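Local coordinates for protein ammonium transporter (Kuenenia stuttgartiensis, PDB 6EU6) that probably senses ammonium and signals it across the membrane as the Amt-type module of a sensor histidine kinase, at residues G333-A338 / I359-V364; F161-G166 / I280-N285; M23-T28 / T213-F218. All blocks are in the same frame, centred on the assembly; numbering follows the deposited sequence.

Contact 1: residues G333-A338 / I359-V364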
loop_
_atom_site.group_PDB
_atom_site.type_symbol
_atom_site.label_atom_id
_atom_site.label_comp_id
_atom_site.label_asym_id
_atom_site.label_seq_id
_atom_site.Cartn_x
_atom_site.Cartn_y
_atom_site.Cartn_z
ATOM N N GLY A 333 -9.891 17.755 17.912
ATOM C CA GLY A 333 -8.651 18.254 17.358
ATOM C C GLY A 333 -8.714 19.750 17.030
ATOM O O GLY A 333 -7.754 20.514 17.193
ATOM N N THR A 334 -9.851 20.178 16.474
ATOM C CA THR A 334 -9.984 21.545 16.042
ATOM C C THR A 334 -9.899 22.474 17.290
ATOM O O THR A 334 -9.211 23.552 17.254
ATOM C CB THR A 334 -11.279 21.676 15.265
ATOM O OG1 THR A 334 -11.191 20.852 14.046
ATOM C CG2 THR A 334 -11.579 23.190 14.922
ATOM N N LEU A 335 -10.590 22.097 18.384
ATOM C CA LEU A 335 -10.485 22.874 19.654
ATOM C C LEU A 335 -9.070 22.867 20.233
ATOM O O LEU A 335 -8.582 23.889 20.723
ATOM C CB LEU A 335 -11.478 22.400 20.685
ATOM C CG LEU A 335 -12.925 22.556 20.283
ATOM C CD1 LEU A 335 -13.748 21.900 21.366
ATOM C CD2 LEU A 335 -13.304 24.024 20.100
ATOM N N CYS A 336 -8.379 21.750 20.108
ATOM C CA CYS A 336 -6.987 21.586 20.631
ATOM C C CYS A 336 -5.972 22.452 19.937
ATOM O O CYS A 336 -4.948 22.774 20.528
ATOM C CB CYS A 336 -6.557 20.111 20.533
ATOM S SG CYS A 336 -7.212 19.029 21.824
ATOM N N VAL A 337 -6.237 22.877 18.701
ATOM C CA VAL A 337 -5.396 23.824 18.083
ATOM C C VAL A 337 -5.102 25.025 19.066
ATOM O O VAL A 337 -3.945 25.456 19.262
ATOM C CB VAL A 337 -6.089 24.416 16.839
ATOM C CG1 VAL A 337 -5.444 25.771 16.454
ATOM C CG2 VAL A 337 -6.061 23.437 15.668
ATOM N N ALA A 338 -6.155 25.595 19.635
ATOM C CA ALA A 338 -5.993 26.753 20.577
ATOM C C ALA A 338 -5.156 26.423 21.817
ATOM O O ALA A 338 -4.400 27.272 22.291
ATOM C CB ALA A 338 -7.356 27.335 20.999
ATOM N N ILE A 359 -12.786 31.251 18.319
ATOM C CA ILE A 359 -12.829 31.175 16.847
ATOM C C ILE A 359 -12.901 29.688 16.413
ATOM O O ILE A 359 -13.615 29.356 15.482
ATOM C CB ILE A 359 -11.592 31.871 16.222
ATOM C CG1 ILE A 359 -11.649 33.394 16.418
ATOM C CG2 ILE A 359 -11.409 31.548 14.762
ATOM C CD1 ILE A 359 -10.283 34.052 16.389
ATOM N N GLN A 360 -12.138 28.810 17.076
ATOM C CA GLN A 360 -12.188 27.388 16.749
ATOM C C GLN A 360 -13.584 26.850 17.041
ATOM O O GLN A 360 -14.235 26.204 16.188
ATOM C CB GLN A 360 -11.112 26.602 17.491
ATOM C CG GLN A 360 -9.639 26.965 17.138
ATOM C CD GLN A 360 -9.317 26.885 15.675
ATOM O OE1 GLN A 360 -9.223 27.896 14.987
ATOM N NE2 GLN A 360 -9.161 25.648 15.176
ATOM N N ALA A 361 -14.108 27.208 18.194
ATOM C CA ALA A 361 -15.469 26.794 18.544
ATOM C C ALA A 361 -16.522 27.316 17.547
ATOM O O ALA A 361 -17.500 26.636 17.221
ATOM C CB ALA A 361 -15.818 27.236 19.936
ATOM N N LEU A 362 -16.308 28.531 17.065
ATOM C CA LEU A 362 -17.238 29.095 16.115
ATOM C C LEU A 362 -17.173 28.285 14.821
ATOM O O LEU A 362 -18.179 28.011 14.202
ATOM C CB LEU A 362 -16.938 30.571 15.835
ATOM C CG LEU A 362 -17.568 31.131 14.558
ATOM C CD1 LEU A 362 -19.083 31.100 14.740
ATOM C CD2 LEU A 362 -17.074 32.549 14.293
ATOM N N GLY A 363 -15.973 27.941 14.397
ATOM C CA GLY A 363 -15.814 27.066 13.204
ATOM C C GLY A 363 -16.490 25.722 13.372
ATOM O O GLY A 363 -17.167 25.209 12.447
ATOM N N VAL A 364 -16.335 25.153 14.547
ATOM C CA VAL A 364 -16.956 23.880 14.880
ATOM C C VAL A 364 -18.478 23.938 14.766
ATOM O O VAL A 364 -19.111 23.019 14.235
ATOM C CB VAL A 364 -16.557 23.451 16.299
ATOM C CG1 VAL A 364 -17.486 22.423 16.880
ATOM C CG2 VAL A 364 -15.127 22.921 16.281
#
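Q360 and T334 join two consecutive, nearly antiparallel membrane helices, 322-340 and 353-385, which form a helical hairpin in the Amt fold; their axes run 8.7 Å apart here. In the Q360 side chain CG lies anti to the carbonyl carbon, and the chain bends at chi2 (-55°). This lays its CG over the carbonyl oxygen of T334, 3.4 Å away, and brings the amide round to the same atom. Q360 NE2 gives T334 O a nearly straight hydrogen bond of 3.0 Å, with the oxygen lying close to the amide plane. The acceptor is well chosen: the regular bond from A338 N is missing, since that nitrogen turns weakly to L335 O, and V337 N reaches T334 O only weakly. The second N-H of the amide goes to I162 O in the adjoining loop, while OE1 takes a bond from Q356, so a long, doubly functional amide satisfies several groups in a buried place. The side chains of V337 and Q360 cross at about a right angle, and the branched CB, CG1 and CG2 of V337 all lie close to NE2. T334 divides its two branches. OG1, beside the backbone N, bonds to T168 and to G330 O, leaving CG2, anti to the backbone N, to face the partner helix. Beyond the amide the contact is apolar. With CD1 of L335 extended, the other branch, CD2, is the one that rests on the backbone of A361, 3.8 Å from A361 N; the small methyl of A361 permits this, with CB 4.1 Å from that same CD2. V364 slides past T334 in the opposite sense, and two methyls, T334 CG2 and V364 CG2, meet at 3.8 Å.

Contact 2: residues F161-G166 / I280-N285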
loop_
_atom_site.group_PDB
_atom_site.type_symbol
_atom_site.label_atom_id
_atom_site.label_comp_id
_atom_site.label_asym_id
_atom_site.label_seq_id
_atom_site.Cartn_x
_atom_site.Cartn_y
_atom_site.Cartn_z
ATOM N N PHE A 161 -9.839 31.278 11.855
ATOM C CA PHE A 161 -10.033 29.822 11.956
ATOM C C PHE A 161 -8.800 29.079 11.409
ATOM O O PHE A 161 -8.290 29.439 10.359
ATOM C CB PHE A 161 -11.261 29.381 11.188
ATOM C CG PHE A 161 -11.635 27.952 11.408
ATOM C CD1 PHE A 161 -12.027 27.504 12.667
ATOM C CD2 PHE A 161 -11.607 27.044 10.369
ATOM C CE1 PHE A 161 -12.392 26.186 12.888
ATOM C CE2 PHE A 161 -11.977 25.695 10.585
ATOM C CZ PHE A 161 -12.326 25.282 11.856
ATOM N N ILE A 162 -8.353 28.074 12.158
ATOM C CA ILE A 162 -7.227 27.234 11.791
ATOM C C ILE A 162 -7.680 25.760 11.668
ATOM O O ILE A 162 -8.327 25.239 12.543
ATOM C CB ILE A 162 -6.133 27.319 12.847
ATOM C CG1 ILE A 162 -5.539 28.769 12.878
ATOM C CG2 ILE A 162 -4.992 26.335 12.606
ATOM C CD1 ILE A 162 -4.727 29.013 14.126
ATOM N N ASP A 163 -7.345 25.145 10.552
ATOM C CA ASP A 163 -7.462 23.695 10.422
ATOM C C ASP A 163 -6.392 23.257 9.403
ATOM O O ASP A 163 -6.583 23.369 8.211
ATOM C CB ASP A 163 -8.848 23.358 9.978
ATOM C CG ASP A 163 -9.124 21.875 9.969
ATOM O OD1 ASP A 163 -8.196 21.050 10.241
ATOM O OD2 ASP A 163 -10.272 21.546 9.635
ATOM N N PHE A 164 -5.257 22.806 9.905
ATOM C CA PHE A 164 -4.161 22.469 9.020
ATOM C C PHE A 164 -4.501 21.526 7.869
ATOM O O PHE A 164 -4.274 21.842 6.696
ATOM C CB PHE A 164 -3.027 21.873 9.879
ATOM C CG PHE A 164 -1.883 21.393 9.068
ATOM C CD1 PHE A 164 -1.206 22.274 8.218
ATOM C CD2 PHE A 164 -1.393 20.101 9.217
ATOM C CE1 PHE A 164 -0.134 21.827 7.463
ATOM C CE2 PHE A 164 -0.331 19.665 8.453
ATOM C CZ PHE A 164 0.288 20.496 7.552
ATOM N N ALA A 165 -4.991 20.339 8.209
ATOM C CA ALA A 165 -5.215 19.315 7.235
ATOM C C ALA A 165 -6.681 18.861 7.142
ATOM O O ALA A 165 -7.010 18.016 6.326
ATOM C CB ALA A 165 -4.233 18.170 7.481
ATOM N N GLY A 166 -7.590 19.451 7.921
ATOM C CA GLY A 166 -8.993 19.171 7.734
ATOM C C GLY A 166 -9.702 18.372 8.803
ATOM O O GLY A 166 -10.620 17.567 8.504
ATOM N N ILE A 280 -5.375 14.981 15.269
ATOM C CA ILE A 280 -4.059 15.547 15.005
ATOM C C ILE A 280 -3.968 16.207 13.622
ATOM O O ILE A 280 -3.111 17.032 13.387
ATOM C CB ILE A 280 -2.941 14.532 15.230
ATOM C CG1 ILE A 280 -1.640 15.238 15.452
ATOM C CG2 ILE A 280 -2.792 13.594 14.007
ATOM C CD1 ILE A 280 -1.577 16.012 16.749
ATOM N N THR A 281 -4.934 15.905 12.761
ATOM C CA THR A 281 -5.043 16.500 11.453
ATOM C C THR A 281 -5.235 18.013 11.534
ATOM O O THR A 281 -4.970 18.752 10.552
ATOM C CB THR A 281 -6.212 15.797 10.660
ATOM O OG1 THR A 281 -5.802 14.430 10.376
ATOM C CG2 THR A 281 -6.408 16.301 9.387
ATOM N N ALA A 282 -5.754 18.500 12.655
ATOM C CA ALA A 282 -6.003 19.978 12.774
ATOM C C ALA A 282 -4.710 20.727 13.007
ATOM O O ALA A 282 -4.641 21.904 12.722
ATOM C CB ALA A 282 -6.916 20.284 13.942
ATOM N N SER A 283 -3.717 20.071 13.602
ATOM C CA SER A 283 -2.635 20.793 14.207
ATOM C C SER A 283 -1.269 20.181 14.058
ATOM O O SER A 283 -0.303 20.666 14.650
ATOM C CB SER A 283 -2.922 20.954 15.696
ATOM O OG SER A 283 -2.877 19.693 16.324
ATOM N N SER A 284 -1.114 19.159 13.228
ATOM C CA SER A 284 0.147 18.402 13.278
ATOM C C SER A 284 1.365 19.227 12.864
ATOM O O SER A 284 2.474 18.841 13.183
ATOM C CB SER A 284 0.050 17.110 12.443
ATOM O OG SER A 284 -0.312 17.483 11.155
ATOM N N ASN A 285 1.194 20.362 12.162
ATOM C CA ASN A 285 2.330 21.191 11.773
ATOM C C ASN A 285 2.740 22.192 12.862
ATOM O O ASN A 285 3.781 22.846 12.732
ATOM C CB ASN A 285 1.986 21.986 10.526
ATOM C CG ASN A 285 0.808 22.964 10.757
ATOM O OD1 ASN A 285 -0.181 22.665 11.454
ATOM N ND2 ASN A 285 0.910 24.122 10.169
#
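D163 OD1, which rests 3.5 Å from A282 CA, is gripped by two backbone N-H groups, those of G166 and A167. G166 N meets D163 OD1 from above the carboxylate plane, 2.9 Å away, which makes an Asx motif; OD2 takes the amides of T168 and V169. An aspartate thus collects the N-H groups at the start of helix 167-185, where G166, the N-cap, has backbone angles that call for glycine. Two backbone bonds tie the loops together: A165 N to T281 O, 2.8 Å, and F164 N to A282 O, 3.0 Å. Small A165 is pressed tightly on T281, CB to CG2 being 3.4 Å. F164, with CG anti to the backbone N, turns one ring face to N285, whose amide stacks on it with planes 12° apart; N285 CB adds a CH-pi contact, 3.7 Å from the ring centroid. S284 OG meets the ring edge. N285 OD1, buried here, has no polar partner, whereas ND2 bonds weakly to a MES molecule. These loops, leading into helices 167-185 and 289-312, touch helix 322-340 through V337, which meets I162 and A282, and helix 206-226 through N224, which meets A165.

Contact 3: residues M23-T28 / T213-F218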
loop_
_atom_site.group_PDB
_atom_site.type_symbol
_atom_site.label_atom_id
_atom_site.label_comp_id
_atom_site.label_asym_id
_atom_site.label_seq_id
_atom_site.Cartn_x
_atom_site.Cartn_y
_atom_site.Cartn_z
ATOM N N MET A 23 -6.109 5.692 1.214
ATOM C CA MET A 23 -7.098 5.707 2.288
ATOM C C MET A 23 -8.442 5.254 1.809
ATOM O O MET A 23 -9.196 4.731 2.567
ATOM C CB MET A 23 -7.199 7.086 2.919
ATOM C CG MET A 23 -5.939 7.474 3.632
ATOM S SD MET A 23 -6.026 9.167 4.265
ATOM C CE MET A 23 -7.097 9.043 5.694
ATOM N N GLN A 24 -8.764 5.459 0.544
ATOM C CA GLN A 24 -10.051 4.988 0.022
ATOM C C GLN A 24 -10.170 3.446 0.177
ATOM O O GLN A 24 -11.256 2.858 0.412
ATOM C CB GLN A 24 -10.217 5.383 -1.449
ATOM C CG GLN A 24 -10.307 6.874 -1.675
ATOM C CD GLN A 24 -11.659 7.439 -1.222
ATOM O OE1 GLN A 24 -12.746 7.092 -1.746
ATOM N NE2 GLN A 24 -11.612 8.221 -0.208
ATOM N N LEU A 25 -9.057 2.797 -0.076
ATOM C CA LEU A 25 -8.919 1.346 0.191
ATOM C C LEU A 25 -9.001 1.038 1.691
ATOM O O LEU A 25 -9.688 0.088 2.104
ATOM C CB LEU A 25 -7.593 0.890 -0.411
ATOM C CG LEU A 25 -7.313 -0.615 -0.544
ATOM C CD1 LEU A 25 -6.090 -0.816 -1.415
ATOM C CD2 LEU A 25 -7.048 -1.256 0.773
ATOM N N GLY A 26 -8.343 1.871 2.502
ATOM C CA GLY A 26 -8.485 1.821 3.948
ATOM C C GLY A 26 -9.899 1.833 4.452
ATOM O O GLY A 26 -10.298 0.957 5.220
ATOM N N PHE A 27 -10.688 2.805 4.004
ATOM C CA PHE A 27 -12.056 2.866 4.404
ATOM C C PHE A 27 -12.812 1.652 3.897
ATOM O O PHE A 27 -13.684 1.190 4.575
ATOM C CB PHE A 27 -12.746 4.127 3.826
ATOM C CG PHE A 27 -12.361 5.350 4.511
ATOM C CD1 PHE A 27 -12.844 5.589 5.796
ATOM C CD2 PHE A 27 -11.509 6.309 3.925
ATOM C CE1 PHE A 27 -12.464 6.783 6.479
ATOM C CE2 PHE A 27 -11.125 7.487 4.622
ATOM C CZ PHE A 27 -11.617 7.719 5.873
ATOM N N THR A 28 -12.518 1.193 2.680
ATOM C CA THR A 28 -13.218 0.016 2.137
ATOM C C THR A 28 -12.964 -1.209 3.070
ATOM O O THR A 28 -13.900 -1.887 3.508
ATOM C CB THR A 28 -12.730 -0.322 0.728
ATOM O OG1 THR A 28 -12.907 0.818 -0.138
ATOM C CG2 THR A 28 -13.559 -1.547 0.196
ATOM N N THR A 213 -7.239 -0.167 9.437
ATOM C CA THR A 213 -6.665 0.838 10.328
ATOM C C THR A 213 -5.252 1.152 9.890
ATOM O O THR A 213 -4.873 2.293 9.803
ATOM C CB THR A 213 -6.716 0.290 11.793
ATOM O OG1 THR A 213 -8.087 0.031 12.141
ATOM C CG2 THR A 213 -6.118 1.221 12.729
ATOM N N PHE A 214 -4.434 0.132 9.603
ATOM C CA PHE A 214 -3.081 0.398 9.133
ATOM C C PHE A 214 -3.006 1.207 7.846
ATOM O O PHE A 214 -2.164 2.106 7.697
ATOM C CB PHE A 214 -2.285 -0.886 8.983
ATOM C CG PHE A 214 -1.669 -1.410 10.250
ATOM C CD1 PHE A 214 -0.656 -0.712 10.919
ATOM C CD2 PHE A 214 -2.035 -2.678 10.725
ATOM C CE1 PHE A 214 -0.059 -1.274 12.086
ATOM C CE2 PHE A 214 -1.418 -3.220 11.888
ATOM C CZ PHE A 214 -0.416 -2.503 12.502
ATOM N N PHE A 215 -3.877 0.904 6.870
ATOM C CA PHE A 215 -3.899 1.667 5.658
ATOM C C PHE A 215 -4.267 3.112 5.901
ATOM O O PHE A 215 -3.752 4.033 5.252
ATOM C CB PHE A 215 -4.969 1.172 4.669
ATOM C CG PHE A 215 -4.558 -0.010 3.905
ATOM C CD1 PHE A 215 -3.503 0.071 3.028
ATOM C CD2 PHE A 215 -5.300 -1.200 3.995
ATOM C CE1 PHE A 215 -3.132 -1.057 2.286
ATOM C CE2 PHE A 215 -4.923 -2.316 3.292
ATOM C CZ PHE A 215 -3.809 -2.248 2.466
ATOM N N LEU A 216 -5.253 3.303 6.778
ATOM C CA LEU A 216 -5.709 4.653 7.083
ATOM C C LEU A 216 -4.612 5.453 7.724
ATOM O O LEU A 216 -4.390 6.626 7.386
ATOM C CB LEU A 216 -6.960 4.616 7.953
ATOM C CG LEU A 216 -8.242 4.125 7.205
ATOM C CD1 LEU A 216 -9.397 3.934 8.199
ATOM C CD2 LEU A 216 -8.672 5.098 6.147
ATOM N N TRP A 217 -3.955 4.806 8.673
ATOM C CA TRP A 217 -2.853 5.451 9.438
ATOM C C TRP A 217 -1.701 5.861 8.458
ATOM O O TRP A 217 -1.185 7.004 8.445
ATOM C CB TRP A 217 -2.441 4.471 10.519
ATOM C CG TRP A 217 -1.358 4.837 11.543
ATOM C CD1 TRP A 217 -0.370 5.751 11.426
ATOM C CD2 TRP A 217 -1.198 4.237 12.821
ATOM N NE1 TRP A 217 0.460 5.706 12.551
ATOM C CE2 TRP A 217 -0.049 4.798 13.424
ATOM C CE3 TRP A 217 -1.876 3.240 13.483
ATOM C CZ2 TRP A 217 0.411 4.417 14.667
ATOM C CZ3 TRP A 217 -1.423 2.843 14.729
ATOM C CH2 TRP A 217 -0.289 3.449 15.317
ATOM N N PHE A 218 -1.301 4.915 7.614
ATOM C CA PHE A 218 -0.345 5.170 6.552
ATOM C C PHE A 218 -0.774 6.309 5.676
ATOM O O PHE A 218 -0.039 7.237 5.483
ATOM C CB PHE A 218 -0.213 3.937 5.691
ATOM C CG PHE A 218 0.604 4.136 4.491
ATOM C CD1 PHE A 218 1.993 3.988 4.548
ATOM C CD2 PHE A 218 0.010 4.371 3.288
ATOM C CE1 PHE A 218 2.762 4.124 3.409
ATOM C CE2 PHE A 218 0.762 4.577 2.127
ATOM C CZ PHE A 218 2.152 4.449 2.185
#
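G26 and F215 are where the two backbones come nearest, with G26 CA 3.6 Å from F215 CB. A side chain on G26 would run into L216 CD2, so glycine lets the backbones close in, the axes passing 7.8 Å apart. L216 uses that room: its CD2 lies over the centre of the F27 ring, 3.7 Å from the centroid, and also touches the M23 carbonyl. The ring is placed for this by chi1 of -75°, which sets CG anti to the carbonyl carbon; its flat face suits a methyl. An alanine in place of F27 would probably open a gap beneath L216 CD2, leaving that leucine freer to turn. The two segments belong to helices 2-34 and 206-226, an antiparallel pair of the Amt fold lying at the interface of the trimer. There L25 CD2 stands over the F215 ring, off its centre; F215 also packs on L25 of one neighbouring subunit, and L25 on F215 of the other. The contact slackens toward M23, although the touching residues are all buried: the flexible thioether chain lies alongside L216 without close packing, M23 CB being 4.1 Å from L216 CD2 and M23 CE 4.0 Å from L216 O.

Contacts 1 and 2 form one continuous region, their centres 10 Å apart. Q360 NE2 lies 2.8 Å from I162 O, and A282 CB packs 3.4 Å from G333 O, so the hairpin packs directly against the loops. Contact 3 stands apart: its centre is 19 Å from that of contact 2, with nearest atoms about 7 Å apart, and 26 Å from that of contact 1, across the chain's centre. Along the sequence, contacts 2 and 3 interleave. Contact 2 borders two bound MES molecules, probably from the crystallisation liquor, one of them about 3 Å from the N285 side chain, whereas the V364 side chain of contact 1 lies about 12 Å from a maltoside detergent.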